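Local coordinates for protein mandelate racemase/muconate lactonizing enzyme (PDB 2QDD) that is of unknown function but binds magnesium and belongs to the mandelate racemase/muconate lactonizing family of the enolase superfamily, so is probably a metal-dependent enzyme, at residues Val193-Asn198 with Asp217-Pro222. Residues are numbered along the deposited sequence; the frame is centred on the assembly and turned at random. Where two conformers were deposited one is given.
Sequences VTFDVN and DWIEQP
Strands 193-196 and 218-220 run parallel, their short axes 31° apart, as consecutive strands of a beta-alpha-beta unit, linked through helix 203-210, in the enolase-type barrel. Phe195 bonds in both directions: its N donates to Trp218 O at 3.1 Å, and its O takes a nearly straight bond from Glu220 N at 2.9 Å. Phe195 and Ile219 share one face of the sheet, where the Phe195 ring packs on Ile180 and Ile183 of helix 173-185; Phe195 CB lies 4.0 Å from Ile219 CD1. Asp217 OD1, hydrogen-bonded to Ser184, lies in the ring plane at the CE1 edge. Thr194, Trp218, Asp196 and Glu220 project from the other face. Both acids are magnesium ligands, though this chain carries no metal. With CG anti to the backbone N in each, they lie side by side and their carboxylates stack, planes 9° apart. The like charges are probably offset by Lys167 and Lys265, salt-bridged to Asp196 OD2 and Glu220 OE1. Asp196 OD1 also closes an Asx turn, accepting from Asn198 N at 3.2 Å. An alanine here, lacking the carboxylate, would probably weaken magnesium binding and disturb Lys167 and the turn. One water lies 2.8 Å from both Asp196 OD1 and Glu220 OE2.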
loop_
_atom_site.group_PDB
_atom_site.type_symbol
_atom_site.label_atom_id
_atom_site.label_comp_id
_atom_site.label_asym_id
_atom_site.label_seq_id
_atom_site.Cartn_x
_atom_site.Cartn_y
_atom_site.Cartn_z
ATOM N N VAL A 193 26.469 14.030 -19.422
ATOM C CA VAL A 193 27.079 13.084 -18.483
ATOM C C VAL A 193 26.103 12.108 -17.828
ATOM O O VAL A 193 24.972 12.464 -17.490
ATOM C CB VAL A 193 27.944 13.761 -17.387
ATOM C CG1 VAL A 193 29.285 14.175 -17.950
ATOM C CG2 VAL A 193 27.224 14.934 -16.741
ATOM N N THR A 194 26.568 10.873 -17.669
ATOM C CA THR A 194 26.045 9.935 -16.689
ATOM C C THR A 194 27.119 9.741 -15.617
ATOM O O THR A 194 28.275 9.476 -15.939
ATOM C CB THR A 194 25.707 8.572 -17.367
ATOM O OG1 THR A 194 24.700 8.774 -18.368
ATOM C CG2 THR A 194 25.202 7.538 -16.357
ATOM N N PHE A 195 26.739 9.886 -14.349
ATOM C CA PHE A 195 27.620 9.525 -13.242
ATOM C C PHE A 195 27.417 8.081 -12.838
ATOM O O PHE A 195 26.379 7.724 -12.277
ATOM C CB PHE A 195 27.433 10.462 -12.048
ATOM C CG PHE A 195 27.818 11.881 -12.335
ATOM C CD1 PHE A 195 26.848 12.826 -12.628
ATOM C CD2 PHE A 195 29.154 12.267 -12.333
ATOM C CE1 PHE A 195 27.195 14.142 -12.906
ATOM C CE2 PHE A 195 29.514 13.579 -12.608
ATOM C CZ PHE A 195 28.534 14.521 -12.898
ATOM N N ASP A 196 28.421 7.258 -13.143
ATOM C CA ASP A 196 28.375 5.817 -12.913
ATOM C C ASP A 196 29.116 5.459 -11.625
ATOM O O ASP A 196 30.333 5.634 -11.508
ATOM C CB ASP A 196 28.953 5.063 -14.117
ATOM C CG ASP A 196 28.901 3.544 -13.958
ATOM O OD1 ASP A 196 28.129 3.022 -13.117
ATOM O OD2 ASP A 196 29.640 2.861 -14.700
ATOM N N VAL A 197 28.350 4.952 -10.668
ATOM C CA VAL A 197 28.792 4.774 -9.292
ATOM C C VAL A 197 29.293 3.343 -9.159
ATOM O O VAL A 197 30.136 3.045 -8.304
ATOM C CB VAL A 197 27.609 5.034 -8.318
ATOM C CG1 VAL A 197 28.005 4.828 -6.877
ATOM C CG2 VAL A 197 27.052 6.440 -8.516
ATOM N N ASN A 198 28.785 2.492 -10.058
ATOM C CA ASN A 198 28.966 1.042 -10.033
ATOM C C ASN A 198 28.916 0.398 -8.665
ATOM O O ASN A 198 29.862 -0.258 -8.207
ATOM C CB ASN A 198 30.172 0.584 -10.848
ATOM C CG ASN A 198 29.815 -0.522 -11.825
ATOM O OD1 ASN A 198 30.034 -0.391 -13.032
ATOM N ND2 ASN A 198 29.252 -1.621 -11.307
ATOM N N ASP A 217 21.929 15.361 -13.312
ATOM C CA ASP A 217 22.311 14.364 -14.311
ATOM C C ASP A 217 21.947 12.956 -13.854
ATOM O O ASP A 217 21.782 12.718 -12.655
ATOM C CB ASP A 217 23.808 14.456 -14.598
ATOM C CG ASP A 217 24.255 15.870 -14.877
ATOM O OD1 ASP A 217 24.683 16.550 -13.925
ATOM O OD2 ASP A 217 24.157 16.311 -16.044
ATOM N N TRP A 218 21.817 12.046 -14.824
ATOM C CA TRP A 218 21.694 10.602 -14.593
ATOM C C TRP A 218 22.644 10.064 -13.532
ATOM O O TRP A 218 23.831 10.390 -13.526
ATOM C CB TRP A 218 21.977 9.840 -15.883
ATOM C CG TRP A 218 20.831 9.733 -16.842
ATOM C CD1 TRP A 218 20.722 10.347 -18.057
ATOM C CD2 TRP A 218 19.656 8.925 -16.695
ATOM N NE1 TRP A 218 19.546 9.993 -18.665
ATOM C CE2 TRP A 218 18.874 9.116 -17.856
ATOM C CE3 TRP A 218 19.185 8.067 -15.694
ATOM C CZ2 TRP A 218 17.652 8.475 -18.046
ATOM C CZ3 TRP A 218 17.960 7.436 -15.879
ATOM C CH2 TRP A 218 17.206 7.648 -17.044
ATOM N N ILE A 219 22.108 9.237 -12.639
ATOM C CA ILE A 219 22.919 8.455 -11.713
ATOM C C ILE A 219 22.713 6.984 -12.019
ATOM O O ILE A 219 21.589 6.477 -11.947
ATOM C CB ILE A 219 22.549 8.731 -10.228
ATOM C CG1 ILE A 219 22.600 10.231 -9.906
ATOM C CG2 ILE A 219 23.448 7.924 -9.281
ATOM C CD1 ILE A 219 23.935 10.925 -10.203
ATOM N N GLU A 220 23.801 6.307 -12.372
ATOM C CA GLU A 220 23.731 4.903 -12.740
ATOM C C GLU A 220 24.040 4.030 -11.534
ATOM O O GLU A 220 25.106 4.164 -10.918
ATOM C CB GLU A 220 24.672 4.593 -13.904
ATOM C CG GLU A 220 24.467 3.218 -14.529
ATOM C CD GLU A 220 25.590 2.824 -15.482
ATOM O OE1 GLU A 220 26.111 3.711 -16.200
ATOM O OE2 GLU A 220 25.948 1.624 -15.516
ATOM N N GLN A 221 23.074 3.166 -11.208
ATOM C CA GLN A 221 23.187 2.098 -10.208
ATOM C C GLN A 221 24.022 2.452 -8.965
ATOM O O GLN A 221 25.153 1.977 -8.810
ATOM C CB GLN A 221 23.630 0.781 -10.869
ATOM C CG GLN A 221 23.589 -0.449 -9.959
ATOM C CD GLN A 221 22.288 -1.203 -9.998
ATOM O OE1 GLN A 221 21.747 -1.476 -11.062
ATOM N NE2 GLN A 221 21.792 -1.580 -8.825
ATOM N N PRO A 222 23.475 3.316 -8.085
ATOM C CA PRO A 222 24.285 3.793 -6.964
ATOM C C PRO A 222 24.593 2.698 -5.931
ATOM O O PRO A 222 25.659 2.717 -5.317
ATOM C CB PRO A 222 23.435 4.923 -6.363
ATOM C CG PRO A 222 22.038 4.617 -6.764
ATOM C CD PRO A 222 22.111 3.886 -8.075
HETATM O O HOH W 1 24.247 15.987 -18.742
HETATM O O HOH W 2 22.503 13.648 -17.839
HETATM O O HOH W 3 26.684 0.637 -13.021
#